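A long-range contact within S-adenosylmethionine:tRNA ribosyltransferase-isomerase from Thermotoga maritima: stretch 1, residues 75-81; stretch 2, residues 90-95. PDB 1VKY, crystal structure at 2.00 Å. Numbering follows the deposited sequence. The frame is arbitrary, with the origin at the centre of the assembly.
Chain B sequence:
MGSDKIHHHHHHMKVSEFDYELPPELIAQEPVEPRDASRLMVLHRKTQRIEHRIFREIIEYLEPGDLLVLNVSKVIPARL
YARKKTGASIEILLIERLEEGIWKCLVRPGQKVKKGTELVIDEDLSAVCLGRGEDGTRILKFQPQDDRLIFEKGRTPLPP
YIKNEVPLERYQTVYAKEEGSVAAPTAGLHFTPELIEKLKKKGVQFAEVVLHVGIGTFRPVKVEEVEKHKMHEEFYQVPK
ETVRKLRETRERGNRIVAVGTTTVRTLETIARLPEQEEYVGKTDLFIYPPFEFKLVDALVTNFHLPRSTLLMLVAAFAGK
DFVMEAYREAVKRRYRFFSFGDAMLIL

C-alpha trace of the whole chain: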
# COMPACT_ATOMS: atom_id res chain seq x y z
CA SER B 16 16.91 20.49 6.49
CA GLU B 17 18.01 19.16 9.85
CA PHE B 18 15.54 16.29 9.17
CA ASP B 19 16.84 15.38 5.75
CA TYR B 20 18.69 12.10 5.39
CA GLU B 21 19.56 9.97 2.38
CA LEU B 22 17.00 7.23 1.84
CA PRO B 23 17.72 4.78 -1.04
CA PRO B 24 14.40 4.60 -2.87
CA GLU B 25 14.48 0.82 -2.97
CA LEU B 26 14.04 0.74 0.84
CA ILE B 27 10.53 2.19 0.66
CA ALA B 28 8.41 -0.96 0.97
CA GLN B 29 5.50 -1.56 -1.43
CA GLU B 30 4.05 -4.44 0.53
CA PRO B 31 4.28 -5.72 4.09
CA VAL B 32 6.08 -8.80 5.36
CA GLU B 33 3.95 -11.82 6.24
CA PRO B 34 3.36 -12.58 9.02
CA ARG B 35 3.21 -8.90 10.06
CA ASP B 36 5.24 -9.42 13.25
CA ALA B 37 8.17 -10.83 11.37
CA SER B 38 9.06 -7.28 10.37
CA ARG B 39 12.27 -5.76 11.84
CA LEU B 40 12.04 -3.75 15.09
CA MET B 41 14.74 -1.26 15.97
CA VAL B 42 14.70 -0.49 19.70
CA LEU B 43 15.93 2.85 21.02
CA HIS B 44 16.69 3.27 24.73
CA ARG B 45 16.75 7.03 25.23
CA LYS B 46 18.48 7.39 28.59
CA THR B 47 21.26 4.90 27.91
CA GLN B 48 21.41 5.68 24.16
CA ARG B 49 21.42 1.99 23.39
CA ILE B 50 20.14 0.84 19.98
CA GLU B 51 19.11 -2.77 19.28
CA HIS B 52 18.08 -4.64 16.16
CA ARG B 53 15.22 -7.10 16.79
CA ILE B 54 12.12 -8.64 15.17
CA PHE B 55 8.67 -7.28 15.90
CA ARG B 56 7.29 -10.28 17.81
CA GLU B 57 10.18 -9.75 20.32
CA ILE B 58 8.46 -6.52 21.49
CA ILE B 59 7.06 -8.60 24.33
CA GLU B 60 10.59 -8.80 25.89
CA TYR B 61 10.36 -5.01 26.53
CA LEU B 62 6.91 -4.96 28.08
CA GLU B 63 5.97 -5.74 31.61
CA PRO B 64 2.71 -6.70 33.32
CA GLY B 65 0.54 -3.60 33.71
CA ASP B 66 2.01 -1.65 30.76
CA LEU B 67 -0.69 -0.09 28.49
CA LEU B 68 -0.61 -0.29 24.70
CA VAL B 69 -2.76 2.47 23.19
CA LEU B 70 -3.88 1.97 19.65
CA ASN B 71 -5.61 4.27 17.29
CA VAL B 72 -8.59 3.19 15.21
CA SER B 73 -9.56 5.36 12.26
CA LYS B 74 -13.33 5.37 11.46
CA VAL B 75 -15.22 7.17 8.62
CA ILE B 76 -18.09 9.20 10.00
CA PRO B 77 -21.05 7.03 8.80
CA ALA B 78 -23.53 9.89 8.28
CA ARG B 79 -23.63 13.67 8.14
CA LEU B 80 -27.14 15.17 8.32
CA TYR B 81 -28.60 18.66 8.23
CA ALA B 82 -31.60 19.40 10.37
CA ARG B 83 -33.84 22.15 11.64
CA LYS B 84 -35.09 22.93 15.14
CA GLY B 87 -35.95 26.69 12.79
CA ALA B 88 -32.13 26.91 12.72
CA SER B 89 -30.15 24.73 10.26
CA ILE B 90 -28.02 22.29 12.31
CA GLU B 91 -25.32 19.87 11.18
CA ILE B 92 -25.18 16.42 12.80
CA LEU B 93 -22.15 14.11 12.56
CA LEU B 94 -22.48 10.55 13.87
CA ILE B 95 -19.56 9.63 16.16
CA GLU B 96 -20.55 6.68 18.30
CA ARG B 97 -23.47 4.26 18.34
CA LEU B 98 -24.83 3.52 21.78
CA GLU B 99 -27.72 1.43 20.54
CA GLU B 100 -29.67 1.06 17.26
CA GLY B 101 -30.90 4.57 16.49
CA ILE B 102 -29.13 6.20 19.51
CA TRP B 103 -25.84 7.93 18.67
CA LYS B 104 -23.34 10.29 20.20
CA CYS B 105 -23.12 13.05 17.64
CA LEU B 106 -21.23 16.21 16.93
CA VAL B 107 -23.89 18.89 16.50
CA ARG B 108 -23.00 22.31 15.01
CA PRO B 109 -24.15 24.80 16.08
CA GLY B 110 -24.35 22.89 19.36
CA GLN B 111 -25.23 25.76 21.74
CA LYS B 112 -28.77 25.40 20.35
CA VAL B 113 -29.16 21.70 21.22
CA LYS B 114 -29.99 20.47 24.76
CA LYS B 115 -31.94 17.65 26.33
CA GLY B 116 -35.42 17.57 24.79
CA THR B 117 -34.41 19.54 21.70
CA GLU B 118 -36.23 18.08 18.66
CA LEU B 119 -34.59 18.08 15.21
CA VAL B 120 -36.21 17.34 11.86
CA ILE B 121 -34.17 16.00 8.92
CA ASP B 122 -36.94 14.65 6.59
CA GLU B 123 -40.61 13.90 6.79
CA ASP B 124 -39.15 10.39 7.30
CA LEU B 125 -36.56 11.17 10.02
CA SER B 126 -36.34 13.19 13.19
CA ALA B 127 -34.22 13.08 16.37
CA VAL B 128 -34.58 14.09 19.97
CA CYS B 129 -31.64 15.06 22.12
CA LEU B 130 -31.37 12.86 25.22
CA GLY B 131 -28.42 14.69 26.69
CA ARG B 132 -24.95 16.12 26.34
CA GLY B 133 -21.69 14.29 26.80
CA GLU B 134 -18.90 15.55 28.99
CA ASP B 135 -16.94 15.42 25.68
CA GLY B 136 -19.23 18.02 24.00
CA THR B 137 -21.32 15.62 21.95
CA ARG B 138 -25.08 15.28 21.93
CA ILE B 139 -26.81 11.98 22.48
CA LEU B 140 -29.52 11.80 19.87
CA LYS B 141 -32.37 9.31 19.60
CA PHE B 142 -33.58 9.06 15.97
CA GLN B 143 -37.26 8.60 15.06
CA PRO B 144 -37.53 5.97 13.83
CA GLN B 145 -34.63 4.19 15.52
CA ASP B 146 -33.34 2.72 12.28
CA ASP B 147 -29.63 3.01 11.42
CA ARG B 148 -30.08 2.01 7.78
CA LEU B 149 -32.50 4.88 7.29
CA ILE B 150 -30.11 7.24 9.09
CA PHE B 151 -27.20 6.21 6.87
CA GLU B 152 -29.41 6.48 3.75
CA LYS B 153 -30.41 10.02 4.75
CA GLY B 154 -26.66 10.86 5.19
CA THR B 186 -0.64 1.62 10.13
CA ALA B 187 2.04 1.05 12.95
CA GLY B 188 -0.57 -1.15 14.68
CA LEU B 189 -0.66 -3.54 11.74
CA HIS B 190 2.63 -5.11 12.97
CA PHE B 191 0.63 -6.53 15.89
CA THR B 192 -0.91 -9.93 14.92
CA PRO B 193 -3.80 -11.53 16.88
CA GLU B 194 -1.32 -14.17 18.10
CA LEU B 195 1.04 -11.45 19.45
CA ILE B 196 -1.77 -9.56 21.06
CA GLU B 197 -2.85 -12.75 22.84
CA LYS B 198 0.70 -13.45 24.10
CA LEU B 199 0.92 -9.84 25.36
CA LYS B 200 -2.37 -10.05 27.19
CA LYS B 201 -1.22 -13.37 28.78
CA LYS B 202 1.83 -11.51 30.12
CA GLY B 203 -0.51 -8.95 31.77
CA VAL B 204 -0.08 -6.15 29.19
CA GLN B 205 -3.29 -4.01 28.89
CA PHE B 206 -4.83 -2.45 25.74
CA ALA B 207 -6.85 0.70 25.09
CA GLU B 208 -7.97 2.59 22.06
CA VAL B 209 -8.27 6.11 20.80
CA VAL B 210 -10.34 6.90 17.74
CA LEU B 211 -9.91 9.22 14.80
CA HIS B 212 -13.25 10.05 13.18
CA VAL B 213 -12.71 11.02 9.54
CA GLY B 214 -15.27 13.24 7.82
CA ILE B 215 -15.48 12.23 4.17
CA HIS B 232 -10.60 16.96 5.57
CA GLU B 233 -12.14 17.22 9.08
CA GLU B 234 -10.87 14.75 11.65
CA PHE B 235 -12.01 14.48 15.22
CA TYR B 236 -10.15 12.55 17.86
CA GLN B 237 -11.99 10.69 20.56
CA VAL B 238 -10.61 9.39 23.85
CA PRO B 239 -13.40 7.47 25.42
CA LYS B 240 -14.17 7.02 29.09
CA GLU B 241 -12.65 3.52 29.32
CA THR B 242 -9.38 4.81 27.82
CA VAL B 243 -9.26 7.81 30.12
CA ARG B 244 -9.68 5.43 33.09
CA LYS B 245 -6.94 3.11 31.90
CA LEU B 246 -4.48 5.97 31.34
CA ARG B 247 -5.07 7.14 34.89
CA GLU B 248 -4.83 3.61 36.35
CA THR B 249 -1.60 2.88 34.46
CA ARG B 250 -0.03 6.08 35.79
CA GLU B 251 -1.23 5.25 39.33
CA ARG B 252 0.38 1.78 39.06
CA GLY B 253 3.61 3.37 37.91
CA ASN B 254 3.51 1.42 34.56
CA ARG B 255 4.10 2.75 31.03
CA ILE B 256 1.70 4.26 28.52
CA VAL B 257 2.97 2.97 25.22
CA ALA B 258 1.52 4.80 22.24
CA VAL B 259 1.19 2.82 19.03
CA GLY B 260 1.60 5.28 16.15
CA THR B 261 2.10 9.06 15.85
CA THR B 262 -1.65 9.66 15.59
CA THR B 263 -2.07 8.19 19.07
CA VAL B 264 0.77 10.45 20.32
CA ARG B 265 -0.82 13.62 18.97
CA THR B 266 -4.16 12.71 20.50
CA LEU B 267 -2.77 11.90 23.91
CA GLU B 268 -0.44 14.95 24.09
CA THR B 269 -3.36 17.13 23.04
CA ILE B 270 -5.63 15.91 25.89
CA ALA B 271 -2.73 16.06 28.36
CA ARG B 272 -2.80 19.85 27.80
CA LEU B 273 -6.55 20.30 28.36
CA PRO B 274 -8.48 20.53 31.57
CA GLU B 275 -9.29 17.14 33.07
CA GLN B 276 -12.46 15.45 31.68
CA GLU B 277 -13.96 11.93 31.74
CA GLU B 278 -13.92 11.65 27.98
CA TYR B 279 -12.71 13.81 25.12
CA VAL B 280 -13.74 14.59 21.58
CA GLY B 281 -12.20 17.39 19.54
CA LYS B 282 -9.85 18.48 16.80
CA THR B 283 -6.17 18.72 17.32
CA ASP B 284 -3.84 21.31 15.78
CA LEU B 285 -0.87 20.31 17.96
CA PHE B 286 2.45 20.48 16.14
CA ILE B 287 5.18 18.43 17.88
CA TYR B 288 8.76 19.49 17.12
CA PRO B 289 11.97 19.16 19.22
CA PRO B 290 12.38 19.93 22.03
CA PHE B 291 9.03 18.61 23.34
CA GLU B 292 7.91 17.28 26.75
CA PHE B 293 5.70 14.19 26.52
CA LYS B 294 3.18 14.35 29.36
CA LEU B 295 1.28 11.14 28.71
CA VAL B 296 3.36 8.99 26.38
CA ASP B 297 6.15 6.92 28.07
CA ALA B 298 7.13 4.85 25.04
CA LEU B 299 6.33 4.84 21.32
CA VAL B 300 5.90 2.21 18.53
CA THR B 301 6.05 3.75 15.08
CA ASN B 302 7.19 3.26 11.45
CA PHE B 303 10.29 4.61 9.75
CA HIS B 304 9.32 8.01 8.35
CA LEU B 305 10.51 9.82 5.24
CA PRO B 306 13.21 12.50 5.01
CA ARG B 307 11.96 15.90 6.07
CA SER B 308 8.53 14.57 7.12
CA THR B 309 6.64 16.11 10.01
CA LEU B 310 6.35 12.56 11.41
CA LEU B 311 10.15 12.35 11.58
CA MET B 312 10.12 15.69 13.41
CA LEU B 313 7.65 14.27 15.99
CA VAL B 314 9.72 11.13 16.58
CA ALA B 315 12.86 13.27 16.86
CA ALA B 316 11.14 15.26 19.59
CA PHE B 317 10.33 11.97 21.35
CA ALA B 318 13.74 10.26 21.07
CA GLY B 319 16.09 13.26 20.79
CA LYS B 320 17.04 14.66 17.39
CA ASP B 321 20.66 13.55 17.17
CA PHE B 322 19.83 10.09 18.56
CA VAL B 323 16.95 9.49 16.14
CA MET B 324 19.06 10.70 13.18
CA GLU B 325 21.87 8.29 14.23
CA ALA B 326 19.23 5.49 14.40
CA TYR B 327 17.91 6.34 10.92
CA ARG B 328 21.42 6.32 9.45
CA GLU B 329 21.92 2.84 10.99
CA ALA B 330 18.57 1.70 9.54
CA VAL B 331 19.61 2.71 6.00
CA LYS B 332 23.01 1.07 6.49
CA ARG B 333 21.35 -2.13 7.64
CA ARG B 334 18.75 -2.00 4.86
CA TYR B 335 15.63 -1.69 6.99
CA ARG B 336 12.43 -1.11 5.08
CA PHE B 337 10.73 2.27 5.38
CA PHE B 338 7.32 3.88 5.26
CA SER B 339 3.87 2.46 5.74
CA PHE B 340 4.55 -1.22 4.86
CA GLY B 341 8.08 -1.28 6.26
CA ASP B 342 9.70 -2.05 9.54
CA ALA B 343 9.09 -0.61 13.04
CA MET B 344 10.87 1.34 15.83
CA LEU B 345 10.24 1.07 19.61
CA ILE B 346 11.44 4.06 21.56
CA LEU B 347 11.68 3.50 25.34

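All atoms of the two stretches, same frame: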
# COMPACT_ATOMS: atom_id res chain seq x y z
N VAL B 75 -14.49 6.17 9.45
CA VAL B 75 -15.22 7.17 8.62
C VAL B 75 -16.53 7.49 9.31
O VAL B 75 -17.27 6.61 9.70
CB VAL B 75 -15.49 6.64 7.16
CG1 VAL B 75 -16.34 7.64 6.35
CG2 VAL B 75 -14.19 6.39 6.45
N ILE B 76 -16.82 8.77 9.46
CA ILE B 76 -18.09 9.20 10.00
C ILE B 76 -19.20 8.63 9.09
O ILE B 76 -19.21 8.94 7.90
CB ILE B 76 -18.15 10.74 10.07
CG1 ILE B 76 -17.15 11.25 11.10
CG2 ILE B 76 -19.57 11.23 10.44
CD1 ILE B 76 -16.97 12.71 11.09
N PRO B 77 -20.07 7.77 9.63
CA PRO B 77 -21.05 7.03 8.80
C PRO B 77 -22.27 7.82 8.31
O PRO B 77 -23.03 7.30 7.49
CB PRO B 77 -21.47 5.89 9.70
CG PRO B 77 -21.35 6.48 11.11
CD PRO B 77 -20.17 7.40 11.06
N ALA B 78 -22.49 9.03 8.80
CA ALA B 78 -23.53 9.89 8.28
C ALA B 78 -23.31 11.31 8.74
O ALA B 78 -22.86 11.55 9.87
CB ALA B 78 -24.90 9.40 8.73
N ARG B 79 -23.57 12.25 7.84
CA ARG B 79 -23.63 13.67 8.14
C ARG B 79 -25.02 14.11 7.69
O ARG B 79 -25.41 13.84 6.54
CB ARG B 79 -22.56 14.44 7.36
CG ARG B 79 -22.64 15.95 7.51
N LEU B 80 -25.76 14.79 8.58
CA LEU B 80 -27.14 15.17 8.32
C LEU B 80 -27.32 16.64 8.64
O LEU B 80 -26.62 17.18 9.49
CB LEU B 80 -28.11 14.33 9.17
CG LEU B 80 -27.91 12.81 9.26
CD1 LEU B 80 -28.30 12.30 10.63
CD2 LEU B 80 -28.70 12.09 8.21
N TYR B 81 -28.23 17.29 7.93
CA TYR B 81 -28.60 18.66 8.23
C TYR B 81 -30.04 18.65 8.74
O TYR B 81 -30.86 17.87 8.28
CB TYR B 81 -28.44 19.53 6.99
CG TYR B 81 -27.00 19.59 6.56
CD1 TYR B 81 -26.47 18.61 5.73
CD2 TYR B 81 -26.16 20.58 7.04
CE1 TYR B 81 -25.13 18.63 5.35
CE2 TYR B 81 -24.82 20.61 6.67
CZ TYR B 81 -24.31 19.63 5.83
OH TYR B 81 -22.99 19.67 5.45
N ILE B 90 -29.07 22.91 11.50
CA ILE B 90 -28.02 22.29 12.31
C ILE B 90 -27.36 21.07 11.65
O ILE B 90 -28.03 20.22 11.07
CB ILE B 90 -28.64 21.91 13.65
CG1 ILE B 90 -29.20 23.18 14.29
CG2 ILE B 90 -27.63 21.24 14.55
CD1 ILE B 90 -29.96 22.97 15.52
N GLU B 91 -26.04 21.00 11.72
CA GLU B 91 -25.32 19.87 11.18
C GLU B 91 -25.14 18.81 12.28
O GLU B 91 -24.87 19.14 13.44
CB GLU B 91 -23.96 20.31 10.64
CG GLU B 91 -23.15 19.20 10.00
CD GLU B 91 -21.71 19.61 9.75
OE1 GLU B 91 -21.23 20.58 10.38
OE2 GLU B 91 -21.04 18.95 8.93
N ILE B 92 -25.30 17.56 11.89
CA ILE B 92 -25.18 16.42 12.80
C ILE B 92 -24.18 15.45 12.20
O ILE B 92 -24.36 15.01 11.05
CB ILE B 92 -26.54 15.70 12.96
CG1 ILE B 92 -27.59 16.66 13.51
CG2 ILE B 92 -26.39 14.48 13.85
CD1 ILE B 92 -29.02 16.17 13.30
N LEU B 93 -23.13 15.13 12.95
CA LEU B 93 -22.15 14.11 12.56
C LEU B 93 -22.19 12.96 13.55
O LEU B 93 -21.96 13.17 14.74
CB LEU B 93 -20.73 14.70 12.59
CG LEU B 93 -20.51 15.93 11.75
CD1 LEU B 93 -19.18 16.55 12.08
CD2 LEU B 93 -20.56 15.54 10.27
N LEU B 94 -22.43 11.74 13.05
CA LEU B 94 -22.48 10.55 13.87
C LEU B 94 -21.07 10.13 14.27
O LEU B 94 -20.20 10.03 13.41
CB LEU B 94 -23.18 9.41 13.12
CG LEU B 94 -24.69 9.24 13.32
CD1 LEU B 94 -25.48 10.48 12.96
CD2 LEU B 94 -25.19 8.03 12.53
N ILE B 95 -20.87 9.91 15.57
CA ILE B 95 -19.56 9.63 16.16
C ILE B 95 -19.59 8.23 16.76
O ILE B 95 -18.76 7.41 16.46
CB ILE B 95 -19.21 10.71 17.26
CG1 ILE B 95 -19.08 12.12 16.66
CG2 ILE B 95 -18.01 10.33 18.06
CD1 ILE B 95 -18.08 12.28 15.52

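The apolar centre of the contact is built around L94, which loses more surface to the opposing stretch (90 Å²) than any other residue here. Three residues of the first stretch meet its side chain: L80 CD1 lies 4.1 Å from L94 CD1, A78 CB 4.0 Å from L94 CD2, and P77 CG 4.0 Å from L94 CB. These are van der Waals separations, so the leucine is packed along its length from CB to both methyls. L80 and I92 extend the cluster on the same face of the sheet, with L80 CB 4.3 Å from I92 CB.

R79 and Y81 occupy the other face with E91 and L93. There R79 CG approaches L93 CD2 to 3.5 Å; the arginine is not modelled beyond CG, so its charged end cannot be assessed. I76 adds an apolar contact through CG2, 4.2 Å from L93 CB.

Between these faces runs the backbone pairing. The strand directions differ by 160°, close to antiparallel, and L80 with I92 forms the hydrogen-bonded pair: L80 N donates to I92 O at 2.8 Å, and I92 N to L80 O at 2.8 Å, with N-H...O angles of 162° and 155°. L94 N donates to A78 O over a longer 3.2 Å, but almost linearly (177°). The flanking pairs, R79 with L93 and Y81 with E91, are non-hydrogen-bonded; CA-H...O contacts supplement the ladder, including R79 CA to I92 O and Y81 CA to I90 O, both 3.3 Å.

At the polar edge, the Y81 ring sits obliquely to E91, with CE2 4.0 Å from E91 CG, while E91 OE1 is hydrogen-bonded elsewhere in the structure. L94 O, by contrast, is buried against I76 CG2 (3.3 Å) and P77 CD (3.5 Å) and has no hydrogen-bonding partner in the model.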